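Local atomic coordinates of alpha-1,2-mannosyltransferase (Ktr4), putative (Neosartorya fumigata, PDB entry 7BOP), a protein that belongs to the fungal mannosyltransferases of GT-A fold and holds guanosine-5'-diphosphate and manganese in its pocket. Residues A[133-138]-A[175-180]; A[288-291]-A[295-298]; A[301-306]-A[312-317]. All coordinates share one frame; numbering follows the deposited sequence.

Contact 1. Residues A[133-138]-A[175-180]. With GDP (guanosine-5'-diphosphate), chain H.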
loop_
_atom_site.group_PDB
_atom_site.type_symbol
_atom_site.label_atom_id
_atom_site.label_comp_id
_atom_site.label_asym_id
_atom_site.label_seq_id
_atom_site.Cartn_x
_atom_site.Cartn_y
_atom_site.Cartn_z
ATOM N N LYS A 133 18.999 -11.719 -5.813
ATOM C CA LYS A 133 19.639 -10.740 -6.707
ATOM C C LYS A 133 18.803 -10.471 -7.952
ATOM O O LYS A 133 18.640 -9.320 -8.358
ATOM C CB LYS A 133 21.049 -11.197 -7.142
ATOM C CG LYS A 133 22.151 -10.983 -6.105
ATOM C CD LYS A 133 22.416 -12.220 -5.239
ATOM C CE LYS A 133 23.362 -11.927 -4.078
ATOM N NZ LYS A 133 22.683 -11.231 -2.943
ATOM N N GLU A 134 18.264 -11.529 -8.545
ATOM C CA GLU A 134 17.419 -11.400 -9.742
ATOM C C GLU A 134 16.092 -10.636 -9.526
ATOM O O GLU A 134 15.481 -10.186 -10.493
ATOM C CB GLU A 134 17.153 -12.777 -10.389
ATOM C CG GLU A 134 16.278 -13.745 -9.589
ATOM C CD GLU A 134 17.050 -14.790 -8.782
ATOM O OE1 GLU A 134 18.191 -14.506 -8.323
ATOM O OE2 GLU A 134 16.489 -15.899 -8.590
ATOM N N HIS A 135 15.645 -10.517 -8.273
ATOM C CA HIS A 135 14.463 -9.718 -7.917
ATOM C C HIS A 135 14.787 -8.302 -7.440
ATOM O O HIS A 135 13.866 -7.535 -7.162
ATOM C CB HIS A 135 13.663 -10.417 -6.813
ATOM C CG HIS A 135 13.010 -11.687 -7.244
ATOM N ND1 HIS A 135 12.392 -12.538 -6.355
ATOM C CD2 HIS A 135 12.877 -12.256 -8.466
ATOM C CE1 HIS A 135 11.896 -13.571 -7.012
ATOM N NE2 HIS A 135 12.183 -13.427 -8.293
ATOM N N TRP A 136 16.072 -7.969 -7.324
ATOM C CA TRP A 136 16.528 -6.689 -6.773
ATOM C C TRP A 136 17.384 -5.890 -7.743
ATOM O O TRP A 136 17.177 -4.685 -7.886
ATOM C CB TRP A 136 17.333 -6.912 -5.490
ATOM C CG TRP A 136 17.603 -5.650 -4.721
ATOM C CD1 TRP A 136 18.801 -5.018 -4.567
ATOM C CD2 TRP A 136 16.641 -4.871 -3.999
ATOM N NE1 TRP A 136 18.646 -3.890 -3.790
ATOM C CE2 TRP A 136 17.329 -3.779 -3.428
ATOM C CE3 TRP A 136 15.262 -4.994 -3.778
ATOM C CZ2 TRP A 136 16.684 -2.808 -2.651
ATOM C CZ3 TRP A 136 14.618 -4.029 -2.999
ATOM C CH2 TRP A 136 15.336 -2.946 -2.450
ATOM N N ASP A 137 18.373 -6.540 -8.365
ATOM C CA ASP A 137 19.239 -5.869 -9.348
ATOM C C ASP A 137 18.414 -5.343 -10.515
ATOM O O ASP A 137 17.450 -5.991 -10.920
ATOM C CB ASP A 137 20.310 -6.820 -9.907
ATOM C CG ASP A 137 21.360 -7.223 -8.873
ATOM O OD1 ASP A 137 21.401 -6.659 -7.761
ATOM O OD2 ASP A 137 22.149 -8.132 -9.187
ATOM N N PRO A 138 18.791 -4.176 -11.073
ATOM C CA PRO A 138 18.064 -3.733 -12.259
ATOM C C PRO A 138 18.195 -4.763 -13.379
ATOM O O PRO A 138 19.245 -5.383 -13.490
ATOM C CB PRO A 138 18.768 -2.426 -12.643
ATOM C CG PRO A 138 19.411 -1.947 -11.384
ATOM C CD PRO A 138 19.788 -3.183 -10.627
ATOM N N SER A 175 6.259 -3.564 -6.682
ATOM C CA SER A 175 5.372 -3.610 -7.844
ATOM C C SER A 175 5.209 -4.996 -8.469
ATOM O O SER A 175 4.111 -5.344 -8.901
ATOM C CB SER A 175 5.842 -2.643 -8.929
ATOM O OG SER A 175 5.787 -1.290 -8.485
ATOM N N GLY A 176 6.296 -5.756 -8.559
ATOM C CA GLY A 176 6.287 -7.008 -9.317
ATOM C C GLY A 176 6.981 -8.233 -8.755
ATOM O O GLY A 176 6.837 -9.316 -9.325
ATOM N N MET A 177 7.734 -8.083 -7.666
ATOM C CA MET A 177 8.612 -9.155 -7.196
ATOM C C MET A 177 8.235 -9.780 -5.860
ATOM O O MET A 177 8.461 -10.981 -5.683
ATOM C CB MET A 177 10.059 -8.660 -7.131
ATOM C CG MET A 177 10.614 -8.144 -8.456
ATOM S SD MET A 177 10.539 -9.383 -9.763
ATOM C CE MET A 177 11.173 -8.459 -11.146
ATOM N N PHE A 178 7.672 -9.012 -4.924
ATOM C CA PHE A 178 7.380 -9.554 -3.584
ATOM C C PHE A 178 6.490 -10.796 -3.642
ATOM O O PHE A 178 6.742 -11.770 -2.929
ATOM C CB PHE A 178 6.821 -8.488 -2.620
ATOM C CG PHE A 178 5.343 -8.208 -2.764
ATOM C CD1 PHE A 178 4.862 -7.380 -3.782
ATOM C CD2 PHE A 178 4.432 -8.739 -1.857
ATOM C CE1 PHE A 178 3.503 -7.104 -3.892
ATOM C CE2 PHE A 178 3.074 -8.478 -1.969
ATOM C CZ PHE A 178 2.607 -7.651 -2.988
ATOM N N TYR A 179 5.491 -10.770 -4.522
ATOM C CA TYR A 179 4.568 -11.887 -4.689
ATOM C C TYR A 179 5.158 -13.110 -5.425
ATOM O O TYR A 179 4.479 -14.126 -5.544
ATOM C CB TYR A 179 3.268 -11.443 -5.363
ATOM C CG TYR A 179 3.404 -10.781 -6.723
ATOM C CD1 TYR A 179 3.406 -11.533 -7.894
ATOM C CD2 TYR A 179 3.470 -9.386 -6.832
ATOM C CE1 TYR A 179 3.504 -10.922 -9.134
ATOM C CE2 TYR A 179 3.562 -8.762 -8.066
ATOM C CZ TYR A 179 3.573 -9.526 -9.214
ATOM O OH TYR A 179 3.667 -8.903 -10.437
ATOM N N LYS A 180 6.385 -12.984 -5.930
ATOM C CA LYS A 180 7.146 -14.085 -6.516
ATOM C C LYS A 180 8.214 -14.639 -5.580
ATOM O O LYS A 180 8.920 -15.565 -5.959
ATOM C CB LYS A 180 7.831 -13.617 -7.804
ATOM C CG LYS A 180 6.872 -13.197 -8.899
ATOM C CD LYS A 180 7.650 -12.824 -10.149
ATOM C CE LYS A 180 6.732 -12.407 -11.282
ATOM N NZ LYS A 180 6.711 -10.927 -11.473
HETATM P PB GDP H . 8.845 6.162 1.780
HETATM O O1B GDP H . 9.521 7.396 2.305
HETATM O O2B GDP H . 7.896 5.485 2.783
HETATM O O3B GDP H . 8.263 6.273 0.384
HETATM O O3A GDP H . 10.123 5.175 1.588
HETATM P PA GDP H . 10.795 4.252 2.742
HETATM O O1A GDP H . 12.240 4.644 2.931
HETATM O O2A GDP H . 9.819 4.180 3.938
HETATM O "O5'" GDP H . 10.804 2.878 1.904
HETATM C "C5'" GDP H . 9.605 2.132 1.693
HETATM C "C4'" GDP H . 9.731 0.748 2.325
HETATM O "O4'" GDP H . 10.790 0.033 1.682
HETATM C "C3'" GDP H . 10.108 0.761 3.800
HETATM O "O3'" GDP H . 9.519 -0.402 4.404
HETATM C "C2'" GDP H . 11.627 0.699 3.807
HETATM O "O2'" GDP H . 12.136 0.086 4.991
HETATM C "C1'" GDP H . 11.904 -0.138 2.562
HETATM N N9 GDP H . 13.128 0.154 1.777
HETATM C C8 GDP H . 13.404 1.227 0.984
HETATM N N7 GDP H . 14.614 1.075 0.393
HETATM C C5 GDP H . 15.120 -0.107 0.795
HETATM C C6 GDP H . 16.352 -0.890 0.558
HETATM O O6 GDP H . 17.226 -0.427 -0.193
HETATM N N1 GDP H . 16.492 -2.089 1.164
HETATM C C2 GDP H . 15.532 -2.599 1.977
HETATM N N2 GDP H . 15.707 -3.805 2.575
HETATM N N3 GDP H . 14.384 -1.927 2.244
HETATM C C4 GDP H . 14.133 -0.714 1.690
HETATM O O HOH W 1 11.112 -11.342 -4.236
#
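His135 and Met177 face each other across the closest approach of the two backbones, their CA atoms 5.9 Å apart. This is the tight part of the contact. The Met177 CG lies 3.6 Å from the carbonyl O of His135, and the two CB atoms touch as well. From there the methionine chain turns at chi2 (-58°), which sets the sulfur beside the imidazole. Met177 SD stands 3.9 Å from CD2 of His135. It approaches the ring obliquely, 36° off the ring normal, as a sulfur-aromatic contact. Met177 is buried.

The outer end of the imidazole is more loosely held, between two partly exposed residues, His135 and Lys180. There CE1 of His135 comes 3.7 Å from the backbone O of Lys180, and the CB of Lys180 lies a little farther off. The lysine then runs away from the histidine, and its NZ bonds to Gly176 O at 2.7 Å and forms a salt bridge with Asp297. No direct hydrogen bond joins the two segments. A water does so instead: it lies 2.7 Å from His135 ND1 and donates to Met177 O at 3.0 Å.

Next to the histidine, Trp136 turns the other way, into the guanosine-5'-diphosphate pocket. Its CG is anti to the backbone N (chi1 -169°), and its CZ2 lies 3.5 Å from O6 of the guanine, which meets the indole at its edge. The contact thus sets the short helix 133-136, just after strand 126-130, against the end of helix 165-177. Met177 also touches Phe300 of helix 294-306, and Phe178 packs edge-to-face on Tyr190 of strand 189-192.

Contact 2. Residues A[288-291]-A[295-298]; sequences LDFF and QYDA
Two helical segments, 288-291 and 295-298, come closest at Phe291 and Tyr296, whose CA atoms are 5.4 Å apart, and a water links their backbones by donating to Phe290 O (2.7 Å) and accepting from Tyr296 N (2.9 Å).

Tyr296 takes part in both aromatic pairs of the contact. A chi1 of -179° stretches its side chain away from its own N, with the ring directed at helix 288-292. Phe291 meets it edge-to-face. The planes stand at 88° and the centroids are 4.9 Å apart. The CD1 of Phe291 points at the middle of the tyrosine face, 3.5 Å above its plane, so it lies at similar distances from several ring atoms. On the backbone side, Tyr296 CD1 lies 3.4 Å from Phe291 O. The CB of Asp297 also packs on this carbonyl oxygen.

Phe290, Phe291 and Tyr296 form an aromatic cluster where helix 288-292 gives way to helix 294-306, within the GT-A fold. Phe290 comes to it from another direction. Its ring is inclined to that of Tyr296 by 48°, neither stacked nor edge-to-face. Its CE2 lies 3.9 Å from Tyr296 CD2, and the tyrosine CB sits over one face of the phenylalanine. Phe290 also meets its neighbour: its CD2 lies over the centre of one face of the Phe291 ring, 3.7 Å above the plane.

The polar ends of Tyr296 and Asp297 bond beyond the cluster. The hydroxyl of Tyr296 is hydrogen-bonded to Ser175 O. Asp297 OD1 is hydrogen-bonded to the Tyr179 hydroxyl. Helix 316-327 adds further apolar cover, with Leu324 touching Phe290 and Val319 touching Tyr296.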
loop_
_atom_site.group_PDB
_atom_site.type_symbol
_atom_site.label_atom_id
_atom_site.label_comp_id
_atom_site.label_asym_id
_atom_site.label_seq_id
_atom_site.Cartn_x
_atom_site.Cartn_y
_atom_site.Cartn_z
ATOM N N LEU A 288 -2.422 -11.833 -2.656
ATOM C CA LEU A 288 -1.255 -12.146 -3.479
ATOM C C LEU A 288 -1.627 -12.756 -4.824
ATOM O O LEU A 288 -0.944 -12.493 -5.809
ATOM C CB LEU A 288 -0.299 -13.110 -2.759
ATOM C CG LEU A 288 0.368 -12.582 -1.489
ATOM C CD1 LEU A 288 0.924 -13.725 -0.631
ATOM C CD2 LEU A 288 1.452 -11.578 -1.834
ATOM N N ASP A 289 -2.697 -13.556 -4.875
ATOM C CA ASP A 289 -3.099 -14.184 -6.135
ATOM C C ASP A 289 -3.671 -13.208 -7.168
ATOM O O ASP A 289 -3.697 -13.538 -8.345
ATOM C CB ASP A 289 -4.071 -15.338 -5.899
ATOM C CG ASP A 289 -3.429 -16.496 -5.146
ATOM O OD1 ASP A 289 -2.191 -16.634 -5.166
ATOM O OD2 ASP A 289 -4.177 -17.260 -4.531
ATOM N N PHE A 290 -4.115 -12.020 -6.749
ATOM C CA PHE A 290 -4.439 -10.976 -7.726
ATOM C C PHE A 290 -3.192 -10.563 -8.491
ATOM O O PHE A 290 -3.181 -10.570 -9.711
ATOM C CB PHE A 290 -5.047 -9.728 -7.078
ATOM C CG PHE A 290 -5.136 -8.572 -8.022
ATOM C CD1 PHE A 290 -6.055 -8.596 -9.069
ATOM C CD2 PHE A 290 -4.267 -7.488 -7.908
ATOM C CE1 PHE A 290 -6.121 -7.544 -9.978
ATOM C CE2 PHE A 290 -4.327 -6.435 -8.808
ATOM C CZ PHE A 290 -5.261 -6.461 -9.839
ATOM N N PHE A 291 -2.141 -10.220 -7.755
ATOM C CA PHE A 291 -0.905 -9.725 -8.340
ATOM C C PHE A 291 -0.163 -10.807 -9.120
ATOM O O PHE A 291 0.486 -10.513 -10.121
ATOM C CB PHE A 291 -0.005 -9.112 -7.261
ATOM C CG PHE A 291 -0.620 -7.926 -6.572
ATOM C CD1 PHE A 291 -0.666 -6.684 -7.208
ATOM C CD2 PHE A 291 -1.184 -8.047 -5.304
ATOM C CE1 PHE A 291 -1.246 -5.580 -6.582
ATOM C CE2 PHE A 291 -1.776 -6.952 -4.676
ATOM C CZ PHE A 291 -1.805 -5.710 -5.321
ATOM N N GLN A 295 -3.353 -10.890 -15.624
ATOM C CA GLN A 295 -3.556 -9.499 -16.015
ATOM C C GLN A 295 -2.544 -8.589 -15.328
ATOM O O GLN A 295 -1.762 -7.906 -16.002
ATOM C CB GLN A 295 -4.982 -9.039 -15.713
ATOM C CG GLN A 295 -6.051 -9.690 -16.585
ATOM C CD GLN A 295 -6.470 -11.076 -16.118
ATOM O OE1 GLN A 295 -6.140 -11.514 -15.012
ATOM N NE2 GLN A 295 -7.182 -11.790 -16.986
ATOM N N TYR A 296 -2.537 -8.596 -13.997
ATOM C CA TYR A 296 -1.631 -7.720 -13.262
ATOM C C TYR A 296 -0.175 -8.014 -13.587
ATOM O O TYR A 296 0.617 -7.090 -13.806
ATOM C CB TYR A 296 -1.830 -7.756 -11.742
ATOM C CG TYR A 296 -0.863 -6.794 -11.090
ATOM C CD1 TYR A 296 0.417 -7.210 -10.723
ATOM C CD2 TYR A 296 -1.189 -5.443 -10.937
ATOM C CE1 TYR A 296 1.339 -6.326 -10.193
ATOM C CE2 TYR A 296 -0.276 -4.548 -10.395
ATOM C CZ TYR A 296 0.980 -4.999 -10.022
ATOM O OH TYR A 296 1.898 -4.134 -9.500
ATOM N N ASP A 297 0.204 -9.286 -13.582
ATOM C CA ASP A 297 1.600 -9.608 -13.787
ATOM C C ASP A 297 2.069 -9.267 -15.201
ATOM O O ASP A 297 3.209 -8.863 -15.373
ATOM C CB ASP A 297 1.900 -11.066 -13.467
ATOM C CG ASP A 297 3.369 -11.312 -13.248
ATOM O OD1 ASP A 297 4.023 -10.547 -12.500
ATOM O OD2 ASP A 297 3.881 -12.275 -13.834
ATOM N N ALA A 298 1.204 -9.430 -16.203
ATOM C CA ALA A 298 1.526 -8.977 -17.568
ATOM C C ALA A 298 1.725 -7.454 -17.601
ATOM O O ALA A 298 2.634 -6.959 -18.269
ATOM C CB ALA A 298 0.442 -9.391 -18.551
HETATM O O HOH W 2 -4.195 -10.199 -12.215
#

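Contact 3. Residues A[301-306]-A[312-317]; sequences NHLDRA and ERWGDA
Trp314 points the edge of its indole at Leu303 and Ala306 of helix 294-306. It belongs to the linker that leads into helix 316-327, so the contact is a helix-to-loop packing within the GT-A fold. Gly315, the next residue, is the N-cap of that helix. The backbones stay well apart, with 9.2 Å between the CA atoms of Leu303 and Trp314, and the indole spans the gap.

From CB the tryptophan side chain sets out toward the helix, with CG placed opposite the carbonyl carbon by a chi1 of -66°. The turn of the ring comes from chi2 (-14°): CD1 is nearly eclipsed with CA, and the six-membered ring swings away from the residue's own backbone. CE3 is the first ring atom to meet the helix, at the CB of Leu303. CZ3, the next, is the most engaged. Trp314 CZ3 lies 3.6 Å from Leu303 CB and 3.7 Å from Leu303 CD2. The backbone O of Leu303 also comes to Trp314 CZ3, at 3.5 Å, near the indole plane. Trp314 CH2, at the tip, meets the CB of Ala306 at 4.0 Å, again at the ring edge. It also touches CD2 of Leu303. The helix is therefore met mainly by the benzo rim of the indole. No hydrogen bond crosses between the two segments.

Leu234 of helix 234-244 touches both Leu303 and Trp314, so a second helix covers this buried contact. Trp314 NE1 donates to Glu312 OE1 of the same linker at 2.8 Å, which should limit rotation of the indole. The angle at the hydrogen is 145°, and the nitrogen reaches the oxygen from above the carboxylate plane.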
loop_
_atom_site.group_PDB
_atom_site.type_symbol
_atom_site.label_atom_id
_atom_site.label_comp_id
_atom_site.label_asym_id
_atom_site.label_seq_id
_atom_site.Cartn_x
_atom_site.Cartn_y
_atom_site.Cartn_z
ATOM N N ASN A 301 5.142 -6.694 -16.095
ATOM C CA ASN A 301 6.219 -7.000 -17.036
ATOM C C ASN A 301 6.310 -5.992 -18.169
ATOM O O ASN A 301 7.414 -5.647 -18.580
ATOM C CB ASN A 301 6.107 -8.422 -17.585
ATOM C CG ASN A 301 6.452 -9.464 -16.545
ATOM O OD1 ASN A 301 7.413 -9.309 -15.794
ATOM N ND2 ASN A 301 5.675 -10.529 -16.496
ATOM N N HIS A 302 5.164 -5.522 -18.656
ATOM C CA HIS A 302 5.134 -4.432 -19.627
ATOM C C HIS A 302 5.853 -3.178 -19.095
ATOM O O HIS A 302 6.723 -2.603 -19.766
ATOM C CB HIS A 302 3.690 -4.086 -19.981
ATOM C CG HIS A 302 3.567 -2.962 -20.955
ATOM N ND1 HIS A 302 3.553 -1.638 -20.569
ATOM C CD2 HIS A 302 3.483 -2.962 -22.302
ATOM C CE1 HIS A 302 3.462 -0.872 -21.640
ATOM N NE2 HIS A 302 3.410 -1.650 -22.705
ATOM N N LEU A 303 5.497 -2.767 -17.883
ATOM C CA LEU A 303 6.138 -1.602 -17.247
ATOM C C LEU A 303 7.636 -1.832 -17.030
ATOM O O LEU A 303 8.460 -0.920 -17.203
ATOM C CB LEU A 303 5.464 -1.285 -15.914
ATOM C CG LEU A 303 3.994 -0.865 -15.938
ATOM C CD1 LEU A 303 3.576 -0.560 -14.502
ATOM C CD2 LEU A 303 3.711 0.329 -16.857
ATOM N N ASP A 304 7.983 -3.062 -16.666
ATOM C CA ASP A 304 9.383 -3.444 -16.427
ATOM C C ASP A 304 10.245 -3.280 -17.693
ATOM O O ASP A 304 11.363 -2.756 -17.633
ATOM C CB ASP A 304 9.449 -4.900 -15.923
ATOM C CG ASP A 304 10.671 -5.181 -15.063
ATOM O OD1 ASP A 304 11.226 -4.246 -14.463
ATOM O OD2 ASP A 304 11.081 -6.358 -14.959
ATOM N N ARG A 305 9.703 -3.726 -18.825
ATOM C CA ARG A 305 10.360 -3.573 -20.126
ATOM C C ARG A 305 10.368 -2.121 -20.632
ATOM O O ARG A 305 11.286 -1.732 -21.349
ATOM C CB ARG A 305 9.720 -4.500 -21.167
ATOM C CG ARG A 305 9.881 -5.980 -20.830
ATOM C CD ARG A 305 9.347 -6.891 -21.929
ATOM N NE ARG A 305 7.913 -6.707 -22.238
ATOM C CZ ARG A 305 6.889 -7.422 -21.737
ATOM N NH1 ARG A 305 7.071 -8.419 -20.865
ATOM N NH2 ARG A 305 5.649 -7.131 -22.113
ATOM N N ALA A 306 9.352 -1.333 -20.273
ATOM C CA ALA A 306 9.303 0.089 -20.641
ATOM C C ALA A 306 10.387 0.929 -19.968
ATOM O O ALA A 306 10.763 1.953 -20.508
ATOM C CB ALA A 306 7.929 0.686 -20.352
ATOM N N GLU A 312 12.196 6.763 -14.867
ATOM C CA GLU A 312 11.352 7.657 -14.090
ATOM C C GLU A 312 11.402 7.099 -12.676
ATOM O O GLU A 312 12.314 6.329 -12.380
ATOM C CB GLU A 312 9.950 7.739 -14.711
ATOM C CG GLU A 312 9.989 8.454 -16.048
ATOM C CD GLU A 312 8.685 8.430 -16.824
ATOM O OE1 GLU A 312 7.585 8.285 -16.237
ATOM O OE2 GLU A 312 8.759 8.593 -18.060
ATOM N N ARG A 313 10.467 7.463 -11.800
ATOM C CA ARG A 313 10.466 6.912 -10.446
ATOM C C ARG A 313 9.068 6.403 -10.130
ATOM O O ARG A 313 8.438 6.816 -9.154
ATOM C CB ARG A 313 10.937 7.963 -9.432
ATOM C CG ARG A 313 11.395 7.377 -8.098
ATOM C CD ARG A 313 10.842 8.143 -6.910
ATOM N NE ARG A 313 9.385 8.004 -6.826
ATOM C CZ ARG A 313 8.622 8.467 -5.840
ATOM N NH1 ARG A 313 9.152 9.111 -4.805
ATOM N NH2 ARG A 313 7.310 8.270 -5.895
ATOM N N TRP A 314 8.592 5.494 -10.979
ATOM C CA TRP A 314 7.254 4.934 -10.828
ATOM C C TRP A 314 7.140 4.260 -9.475
ATOM O O TRP A 314 7.847 3.287 -9.215
ATOM C CB TRP A 314 6.958 3.911 -11.936
ATOM C CG TRP A 314 6.870 4.493 -13.329
ATOM C CD1 TRP A 314 6.755 5.814 -13.669
ATOM C CD2 TRP A 314 6.848 3.765 -14.556
ATOM N NE1 TRP A 314 6.691 5.955 -15.028
ATOM C CE2 TRP A 314 6.739 4.712 -15.601
ATOM C CE3 TRP A 314 6.938 2.404 -14.883
ATOM C CZ2 TRP A 314 6.696 4.335 -16.952
ATOM C CZ3 TRP A 314 6.903 2.035 -16.225
ATOM C CH2 TRP A 314 6.786 2.998 -17.241
ATOM N N GLY A 315 6.271 4.793 -8.615
ATOM C CA GLY A 315 6.028 4.209 -7.303
ATOM C C GLY A 315 5.226 2.920 -7.419
ATOM O O GLY A 315 4.433 2.749 -8.341
ATOM N N ASP A 316 5.424 2.009 -6.473
ATOM C CA ASP A 316 4.542 0.840 -6.370
ATOM C C ASP A 316 3.101 1.215 -6.026
ATOM O O ASP A 316 2.165 0.495 -6.385
ATOM C CB ASP A 316 5.077 -0.196 -5.373
ATOM C CG ASP A 316 5.296 0.379 -4.002
ATOM O OD1 ASP A 316 6.350 0.999 -3.798
ATOM O OD2 ASP A 316 4.412 0.214 -3.151
ATOM N N ALA A 317 2.899 2.343 -5.358
ATOM C CA ALA A 317 1.531 2.767 -5.032
ATOM C C ALA A 317 0.704 3.091 -6.302
ATOM O O ALA A 317 -0.358 2.490 -6.508
ATOM C CB ALA A 317 1.542 3.914 -4.035
#

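How the contacts relate
The three contacts follow one another along the chain, and their centres lie 12 to 14 Å apart. All belong to the mannosyltransferase region of the chain. Contacts 2 and 3 share helix 294-306: contact 2 uses its start and contact 3 its end. Contact 1 touches both. Its 175-180 segment is bonded to the 295-298 segment of contact 2, and Ser175 OG packs on Asp316 of contact 3. The end of helix 165-177 and the turn after it thus touch both of the others. Contact 1 alone holds a residue of the guanosine-5'-diphosphate pocket, Trp136. Helix 165-177 carries the pocket residues Ser166, Tyr167 and Met170, and its far end meets the segments of contacts 2 and 3.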